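Local coordinates for oligopeptide ABC transporter, periplasmic oligopeptide-binding protein, putative (PDB 5IPW) that probably binds oligopeptides in the periplasm as the solute-binding component of an ABC transporter, delivering them for uptake across the membrane, at residues R64-G69 against E280-D285; K291-E296 against G324-L329. All coordinates share one frame; numbering follows the deposited sequence.

Interaction 1 (R64-G69 against E280-D285)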
ATOM      1  N   ARG A  64      -9.175  20.295 -11.031  1.00 40.78           N
ATOM      2  CA  ARG A  64      -8.152  21.138 -10.430  1.00 41.08           C
ATOM      3  C   ARG A  64      -7.543  20.495  -9.205  1.00 40.46           C
ATOM      4  O   ARG A  64      -8.250  20.167  -8.250  1.00 39.83           O
ATOM      5  CB  ARG A  64      -8.740  22.493 -10.036  1.00 43.28           C
ATOM      6  CG  ARG A  64      -9.327  23.270 -11.211  1.00 45.31           C
ATOM      7  CD  ARG A  64     -10.111  24.479 -10.741  1.00 46.42           C
ATOM      8  NE  ARG A  64     -11.274  24.073  -9.957  1.00 48.24           N
ATOM      9  CZ  ARG A  64     -11.976  24.869  -9.157  1.00 52.71           C
ATOM     10  NH1 ARG A  64     -11.660  26.157  -9.014  1.00 54.23           N
ATOM     11  NH2 ARG A  64     -13.011  24.372  -8.491  1.00 53.42           N
ATOM     12  N   ARG A  65      -6.224  20.319  -9.244  1.00 39.89           N
ATOM     13  CA  ARG A  65      -5.462  19.883  -8.084  1.00 39.66           C
ATOM     14  C   ARG A  65      -4.267  20.808  -7.878  1.00 39.53           C
ATOM     15  O   ARG A  65      -4.048  21.753  -8.645  1.00 40.65           O
ATOM     16  CB  ARG A  65      -4.947  18.460  -8.287  1.00 41.20           C
ATOM     17  CG  ARG A  65      -5.985  17.416  -8.648  1.00 41.08           C
ATOM     18  CD  ARG A  65      -5.327  16.040  -8.769  1.00 40.78           C
ATOM     19  NE  ARG A  65      -5.655  15.163  -7.646  1.00 40.52           N
ATOM     20  CZ  ARG A  65      -4.784  14.503  -6.882  1.00 41.34           C
ATOM     21  NH1 ARG A  65      -3.480  14.585  -7.085  1.00 41.56           N
ATOM     22  NH2 ARG A  65      -5.232  13.731  -5.895  1.00 40.75           N
ATOM     23  N   VAL A  66      -3.482  20.514  -6.850  1.00 38.24           N
ATOM     24  CA  VAL A  66      -2.232  21.220  -6.606  1.00 39.28           C
ATOM     25  C   VAL A  66      -1.115  20.224  -6.297  1.00 40.49           C
ATOM     26  O   VAL A  66      -1.348  19.209  -5.639  1.00 39.71           O
ATOM     27  CB  VAL A  66      -2.362  22.237  -5.439  1.00 37.26           C
ATOM     28  CG1 VAL A  66      -3.381  23.308  -5.778  1.00 37.17           C
ATOM     29  CG2 VAL A  66      -2.743  21.556  -4.137  1.00 36.58           C
ATOM     30  N   TRP A  67       0.095  20.525  -6.765  1.00 43.13           N
ATOM     31  CA  TRP A  67       1.277  19.714  -6.422  1.00 45.25           C
ATOM     32  C   TRP A  67       2.538  20.554  -6.154  1.00 47.63           C
ATOM     33  O   TRP A  67       2.575  21.765  -6.405  1.00 47.82           O
ATOM     34  CB  TRP A  67       1.540  18.668  -7.511  1.00 44.32           C
ATOM     35  CG  TRP A  67       2.227  19.171  -8.756  1.00 41.96           C
ATOM     36  CD1 TRP A  67       2.132  20.412  -9.319  1.00 40.86           C
ATOM     37  CD2 TRP A  67       3.087  18.411  -9.611  1.00 41.19           C
ATOM     38  NE1 TRP A  67       2.891  20.477 -10.462  1.00 40.52           N
ATOM     39  CE2 TRP A  67       3.489  19.260 -10.664  1.00 40.56           C
ATOM     40  CE3 TRP A  67       3.561  17.094  -9.587  1.00 40.76           C
ATOM     41  CZ2 TRP A  67       4.344  18.837 -11.682  1.00 41.27           C
ATOM     42  CZ3 TRP A  67       4.413  16.672 -10.598  1.00 40.60           C
ATOM     43  CH2 TRP A  67       4.797  17.544 -11.631  1.00 41.53           C
ATOM     44  N   LYS A  68       3.569  19.877  -5.659  1.00 50.64           N
ATOM     45  CA  LYS A  68       4.852  20.500  -5.317  1.00 51.65           C
ATOM     46  C   LYS A  68       5.911  20.374  -6.430  1.00 52.34           C
ATOM     47  O   LYS A  68       7.108  20.287  -6.148  1.00 53.06           O
ATOM     48  CB  LYS A  68       5.373  19.883  -4.017  1.00 51.98           C
ATOM     49  CG  LYS A  68       4.508  20.218  -2.814  1.00 54.12           C
ATOM     50  CD  LYS A  68       4.959  19.476  -1.570  1.00 56.13           C
ATOM     51  CE  LYS A  68       4.181  19.943  -0.354  1.00 58.76           C
ATOM     52  NZ  LYS A  68       4.463  19.089   0.826  1.00 61.03           N
ATOM     53  N   GLY A  69       5.461  20.380  -7.687  1.00 51.65           N
ATOM     54  CA  GLY A  69       6.345  20.271  -8.846  1.00 50.00           C
ATOM     55  C   GLY A  69       6.922  18.879  -9.062  1.00 50.13           C
ATOM     56  O   GLY A  69       6.549  17.928  -8.364  1.00 47.11           O
ATOM     57  N   GLU A 280      -1.632  22.805 -10.181  1.00 55.27           N
ATOM     58  CA  GLU A 280      -0.906  24.048  -9.971  1.00 55.61           C
ATOM     59  C   GLU A 280       0.303  23.804  -9.074  1.00 52.86           C
ATOM     60  O   GLU A 280       0.184  23.165  -8.022  1.00 49.39           O
ATOM     61  CB  GLU A 280      -1.808  25.100  -9.339  1.00 60.32           C
ATOM     62  CG  GLU A 280      -1.186  26.490  -9.332  1.00 63.53           C
ATOM     63  CD  GLU A 280      -2.150  27.589  -8.928  1.00 64.98           C
ATOM     64  OE1 GLU A 280      -3.386  27.392  -8.990  1.00 64.39           O
ATOM     65  OE2 GLU A 280      -1.653  28.665  -8.554  1.00 68.52           O
ATOM     66  N   TYR A 281       1.469  24.299  -9.491  1.00 53.14           N
ATOM     67  CA  TYR A 281       2.636  24.273  -8.616  1.00 56.91           C
ATOM     68  C   TYR A 281       2.356  25.161  -7.395  1.00 55.55           C
ATOM     69  O   TYR A 281       1.851  26.274  -7.522  1.00 50.33           O
ATOM     70  CB  TYR A 281       3.929  24.734  -9.318  1.00 60.28           C
ATOM     71  CG  TYR A 281       5.092  24.837  -8.341  1.00 65.15           C
ATOM     72  CD1 TYR A 281       5.884  23.730  -8.051  1.00 67.51           C
ATOM     73  CD2 TYR A 281       5.362  26.031  -7.666  1.00 68.85           C
ATOM     74  CE1 TYR A 281       6.927  23.808  -7.138  1.00 70.22           C
ATOM     75  CE2 TYR A 281       6.400  26.122  -6.748  1.00 70.17           C
ATOM     76  CZ  TYR A 281       7.180  25.010  -6.486  1.00 72.71           C
ATOM     77  OH  TYR A 281       8.210  25.103  -5.573  1.00 72.47           O
ATOM     78  N   VAL A 282       2.672  24.648  -6.217  1.00 55.89           N
ATOM     79  CA  VAL A 282       2.515  25.401  -4.993  1.00 57.96           C
ATOM     80  C   VAL A 282       3.781  25.280  -4.153  1.00 62.54           C
ATOM     81  O   VAL A 282       4.505  24.285  -4.231  1.00 63.11           O
ATOM     82  CB  VAL A 282       1.288  24.943  -4.174  1.00 57.89           C
ATOM     83  CG1 VAL A 282       0.002  25.256  -4.923  1.00 55.56           C
ATOM     84  CG2 VAL A 282       1.372  23.462  -3.824  1.00 59.33           C
ATOM     85  N   LYS A 283       4.021  26.295  -3.329  1.00 65.69           N
ATOM     86  CA  LYS A 283       5.287  26.432  -2.628  1.00 65.48           C
ATOM     87  C   LYS A 283       5.359  25.618  -1.337  1.00 60.57           C
ATOM     88  O   LYS A 283       6.449  25.236  -0.921  1.00 60.73           O
ATOM     89  CB  LYS A 283       5.544  27.910  -2.335  1.00 72.45           C
ATOM     90  CG  LYS A 283       7.015  28.265  -2.191  1.00 79.18           C
ATOM     91  CD  LYS A 283       7.225  29.768  -2.070  1.00 84.97           C
ATOM     92  CE  LYS A 283       6.895  30.500  -3.365  1.00 87.90           C
ATOM     93  NZ  LYS A 283       7.357  31.916  -3.329  1.00 90.29           N
ATOM     94  N   ASN A 284       4.213  25.345  -0.711  1.00 58.45           N
ATOM     95  CA  ASN A 284       4.191  24.740   0.632  1.00 58.49           C
ATOM     96  C   ASN A 284       2.824  24.191   1.025  1.00 56.05           C
ATOM     97  O   ASN A 284       1.821  24.488   0.380  1.00 51.50           O
ATOM     98  CB  ASN A 284       4.623  25.780   1.681  1.00 59.13           C
ATOM     99  CG  ASN A 284       3.751  27.036   1.652  1.00 60.37           C
ATOM    100  OD1 ASN A 284       2.575  26.995   2.013  1.00 61.56           O
ATOM    101  ND2 ASN A 284       4.323  28.152   1.212  1.00 59.73           N
ATOM    102  N   ASP A 285       2.796  23.423   2.112  1.00 57.67           N
ATOM    103  CA  ASP A 285       1.551  22.893   2.679  1.00 61.78           C
ATOM    104  C   ASP A 285       0.475  23.943   2.912  1.00 64.74           C
ATOM    105  O   ASP A 285      -0.716  23.649   2.774  1.00 70.39           O
ATOM    106  CB  ASP A 285       1.817  22.204   4.019  1.00 64.03           C
ATOM    107  CG  ASP A 285       2.477  20.850   3.865  1.00 67.51           C
ATOM    108  OD1 ASP A 285       2.454  20.281   2.747  1.00 67.62           O
ATOM    109  OD2 ASP A 285       3.012  20.351   4.879  1.00 67.98           O
TER
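The indole of Trp-67 turns its edge to the backbone of Glu-280 and Tyr-281. Glu-280 C and Tyr-281 N lie close to the ring plane at that edge. The nearest ring atom, Trp-67 CD1, is 3.6 Å from Glu-280 O. On one face of the indole, Gly-69 CA lies over the ring centre, 3.5 Å above its plane. Tyr-253 stacks on the indole and His-279 meets it edge-to-face. The Tyr-281 ring has Gly-69 CA in plane at its edge. Tyr-281 CD1 is 3.4 Å from Gly-69 N. With Tyr-281 CG anti to the backbone N (chi1 174°), the ring is placed against the backbone of Lys-68 and Gly-69.

The backbones pair as parallel strands. Glu-280 N donates to Arg-65 O, Trp-67 N to Glu-280 O, and Val-282 N to Trp-67 O at 2.9 Å. Trp-67 O also receives a CA-H...O contact from Tyr-281 CA. Val-66 and Glu-280 point to one face of the sheet, Trp-67 and Tyr-281 to the other.

This is the edge of a four-stranded mixed sheet in a family 5 solute-binding protein. Strand 62-67 is outermost and strand 276-281 is its neighbour, although more than 200 residues separate the segments. The next strand inward, 252-257, runs antiparallel to strand 276-281.

On the face of Val-66, the side chains of Val-66 and Val-282 cross at about a right angle. Val-66 CB is 3.9 Å from Val-282 CG1. Ile-288 of helix 285-293 packs on both valines.

Beyond the strands, Lys-68 extends to Asp-285, the first residue of that helix. Lys-68 NZ forms a salt bridge of 3.0 Å with Asp-285 OD1. The ammonium comes from the syn side, 34° out of the carboxylate plane. Asn-284 is the N-cap, and its OD1 accepts a bond from Val-287 N.

Interaction 2 (K291-E296 against G324-L329)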
ATOM      1  N   LYS A 291      -6.198  26.741  -0.393  1.00 55.35           N
ATOM      2  CA  LYS A 291      -6.898  26.502  -1.648  1.00 53.98           C
ATOM      3  C   LYS A 291      -7.954  25.416  -1.473  1.00 50.07           C
ATOM      4  O   LYS A 291      -9.044  25.504  -2.039  1.00 46.44           O
ATOM      5  CB  LYS A 291      -5.905  26.131  -2.742  1.00 56.54           C
ATOM      6  CG  LYS A 291      -4.924  27.250  -3.052  1.00 58.77           C
ATOM      7  CD  LYS A 291      -4.004  26.904  -4.210  1.00 60.02           C
ATOM      8  CE  LYS A 291      -4.462  27.551  -5.508  1.00 62.83           C
ATOM      9  NZ  LYS A 291      -3.965  28.953  -5.620  1.00 63.12           N
ATOM     10  N   ALA A 292      -7.622  24.403  -0.681  1.00 48.19           N
ATOM     11  CA  ALA A 292      -8.578  23.378  -0.284  1.00 49.52           C
ATOM     12  C   ALA A 292      -9.793  24.003   0.380  1.00 52.97           C
ATOM     13  O   ALA A 292     -10.930  23.811  -0.046  1.00 56.67           O
ATOM     14  CB  ALA A 292      -7.919  22.404   0.675  1.00 49.64           C
ATOM     15  N   ILE A 293      -9.517  24.770   1.424  1.00 57.45           N
ATOM     16  CA  ILE A 293     -10.526  25.439   2.239  1.00 58.31           C
ATOM     17  C   ILE A 293     -11.376  26.434   1.452  1.00 54.78           C
ATOM     18  O   ILE A 293     -12.540  26.667   1.789  1.00 54.56           O
ATOM     19  CB  ILE A 293      -9.820  26.138   3.414  1.00 64.40           C
ATOM     20  CG1 ILE A 293      -9.585  25.123   4.523  1.00 68.69           C
ATOM     21  CG2 ILE A 293     -10.615  27.307   3.951  1.00 69.17           C
ATOM     22  CD1 ILE A 293      -8.603  25.608   5.565  1.00 73.64           C
ATOM     23  N   SER A 294     -10.798  27.014   0.407  1.00 50.90           N
ATOM     24  CA  SER A 294     -11.499  28.001  -0.407  1.00 51.33           C
ATOM     25  C   SER A 294     -12.287  27.360  -1.532  1.00 52.14           C
ATOM     26  O   SER A 294     -12.883  28.063  -2.346  1.00 50.97           O
ATOM     27  CB  SER A 294     -10.497  28.977  -1.014  1.00 52.24           C
ATOM     28  OG  SER A 294      -9.425  29.217  -0.121  1.00 54.03           O
ATOM     29  N   GLY A 295     -12.265  26.030  -1.602  1.00 52.90           N
ATOM     30  CA  GLY A 295     -12.961  25.307  -2.657  1.00 53.10           C
ATOM     31  C   GLY A 295     -12.304  25.458  -4.010  1.00 53.43           C
ATOM     32  O   GLY A 295     -12.986  25.456  -5.039  1.00 53.47           O
ATOM     33  N   GLU A 296     -10.982  25.588  -4.011  1.00 54.26           N
ATOM     34  CA  GLU A 296     -10.223  25.723  -5.252  1.00 57.55           C
ATOM     35  C   GLU A 296      -9.607  24.390  -5.692  1.00 53.62           C
ATOM     36  O   GLU A 296      -8.922  24.330  -6.708  1.00 52.86           O
ATOM     37  CB  GLU A 296      -9.140  26.793  -5.104  1.00 62.18           C
ATOM     38  CG  GLU A 296      -9.686  28.214  -5.080  1.00 67.65           C
ATOM     39  CD  GLU A 296      -8.597  29.273  -4.996  1.00 73.17           C
ATOM     40  OE1 GLU A 296      -7.433  28.927  -4.698  1.00 76.83           O
ATOM     41  OE2 GLU A 296      -8.907  30.461  -5.226  1.00 77.94           O
ATOM     42  N   GLY A 324     -16.804  26.374   1.470  1.00 47.43           N
ATOM     43  CA  GLY A 324     -15.983  25.905   0.355  1.00 48.38           C
ATOM     44  C   GLY A 324     -16.695  25.112  -0.739  1.00 46.45           C
ATOM     45  O   GLY A 324     -16.144  24.930  -1.821  1.00 46.54           O
ATOM     46  N   GLY A 325     -17.904  24.629  -0.472  1.00 44.42           N
ATOM     47  CA  GLY A 325     -18.655  23.867  -1.469  1.00 44.61           C
ATOM     48  C   GLY A 325     -18.097  22.473  -1.725  1.00 42.91           C
ATOM     49  O   GLY A 325     -18.086  22.003  -2.863  1.00 42.36           O
ATOM     50  N   TYR A 326     -17.644  21.813  -0.662  1.00 40.52           N
ATOM     51  CA  TYR A 326     -17.032  20.501  -0.767  1.00 41.57           C
ATOM     52  C   TYR A 326     -17.397  19.646   0.435  1.00 43.54           C
ATOM     53  O   TYR A 326     -18.015  20.120   1.376  1.00 44.23           O
ATOM     54  CB  TYR A 326     -15.502  20.617  -0.886  1.00 41.52           C
ATOM     55  CG  TYR A 326     -14.807  21.166   0.345  1.00 40.23           C
ATOM     56  CD1 TYR A 326     -14.490  20.342   1.412  1.00 39.15           C
ATOM     57  CD2 TYR A 326     -14.466  22.519   0.433  1.00 40.91           C
ATOM     58  CE1 TYR A 326     -13.857  20.844   2.535  1.00 40.02           C
ATOM     59  CE2 TYR A 326     -13.827  23.032   1.550  1.00 38.95           C
ATOM     60  CZ  TYR A 326     -13.529  22.200   2.600  1.00 38.44           C
ATOM     61  OH  TYR A 326     -12.914  22.712   3.715  1.00 35.21           O
ATOM     62  N   ARG A 327     -17.006  18.378   0.389  1.00 45.83           N
ATOM     63  CA  ARG A 327     -17.216  17.468   1.504  1.00 48.60           C
ATOM     64  C   ARG A 327     -15.895  16.834   1.882  1.00 46.68           C
ATOM     65  O   ARG A 327     -14.989  16.736   1.057  1.00 46.04           O
ATOM     66  CB  ARG A 327     -18.259  16.395   1.156  1.00 52.02           C
ATOM     67  CG  ARG A 327     -17.869  15.429   0.047  1.00 54.97           C
ATOM     68  CD  ARG A 327     -19.110  14.771  -0.547  1.00 57.37           C
ATOM     69  NE  ARG A 327     -18.819  13.850  -1.646  1.00 56.70           N
ATOM     70  CZ  ARG A 327     -18.425  14.222  -2.858  1.00 58.02           C
ATOM     71  NH1 ARG A 327     -18.240  15.507  -3.145  1.00 60.02           N
ATOM     72  NH2 ARG A 327     -18.199  13.305  -3.792  1.00 58.76           N
ATOM     73  N   VAL A 328     -15.788  16.434   3.144  1.00 45.66           N
ATOM     74  CA  VAL A 328     -14.591  15.797   3.659  1.00 45.66           C
ATOM     75  C   VAL A 328     -14.840  14.302   3.726  1.00 46.82           C
ATOM     76  O   VAL A 328     -15.767  13.843   4.400  1.00 48.06           O
ATOM     77  CB  VAL A 328     -14.227  16.317   5.062  1.00 45.49           C
ATOM     78  CG1 VAL A 328     -13.093  15.504   5.667  1.00 44.51           C
ATOM     79  CG2 VAL A 328     -13.832  17.785   4.995  1.00 47.40           C
ATOM     80  N   LEU A 329     -13.998  13.547   3.035  1.00 47.17           N
ATOM     81  CA  LEU A 329     -14.137  12.105   2.981  1.00 48.32           C
ATOM     82  C   LEU A 329     -13.305  11.490   4.097  1.00 50.03           C
ATOM     83  O   LEU A 329     -12.102  11.752   4.211  1.00 47.17           O
ATOM     84  CB  LEU A 329     -13.721  11.583   1.601  1.00 47.19           C
ATOM     85  CG  LEU A 329     -14.565  12.188   0.473  1.00 46.61           C
ATOM     86  CD1 LEU A 329     -13.887  12.025  -0.871  1.00 47.72           C
ATOM     87  CD2 LEU A 329     -15.951  11.574   0.446  1.00 46.11           C
TER
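Gly-295 and Gly-324 bring two helix ends together, with their CA atoms 4.3 Å apart. Each helix closes in a Schellman motif. Gly-295, with positive phi, is the first residue to leave helical backbone angles after helix 285-293. Gly-325 is the corresponding residue after helix 311-324, just before strand 326-333 begins.

Backbone hydrogen bonds build the first motif within segment 291-296. Glu-296 N donates to Lys-291 O at 2.8 Å, and Gly-295 N donates to Ala-292 O. The side chains of the two outer residues also meet, in a salt bridge between Lys-291 NZ and Glu-296 OE1 of 3.6 Å.

Polar contact between the segments is of the CA-H...O kind. Gly-295 CA approaches Gly-324 O at 3.3 Å, with an angle of 137° at the hydrogen. With no side chain on either glycine, backbone meets backbone directly. Gly-324 CA also packs 3.8 Å from Ile-293 O. Gly-324 O accepts a hydrogen bond from Lys-602 NZ, which makes a weak one to Gly-295 O as well.

The Tyr-326 ring makes the side-chain contacts with the last turn of helix 285-293. Tyr-326 CE2 is 3.4 Å from Ala-292 O, which approaches obliquely. Ile-293 O lies at the ring edge, near the plane. Ile-600 of strand 599-602 packs on both Ala-292 and Tyr-326.

The side chains of Ile-293 and Tyr-326 run side by side and point the same way. Tyr-326 OH is 4.2 Å from Ile-293 CG1 and hydrogen-bonds to Leu-317 O in helix 311-324.

Helix 285-293 joins the two contacts. Its first turn takes part in interaction 1 and its last turn in interaction 2. The contact centres are 15 Å apart, on the same side of the chain's centre. The contacts also touch directly. Val-66 CG1 packs on Lys-291 CD at 4.0 Å. Glu-280 OE1 is 3.6 Å from Lys-291 CE, and Glu-280 OE2 makes a long, weak ion pair with Lys-291 NZ. Arg-64 NH2 lies 3.6 Å from Gly-295 O and forms a salt bridge with Asp-298. The edge strand 62-67 thus runs beside the helix end that meets segment 324-329.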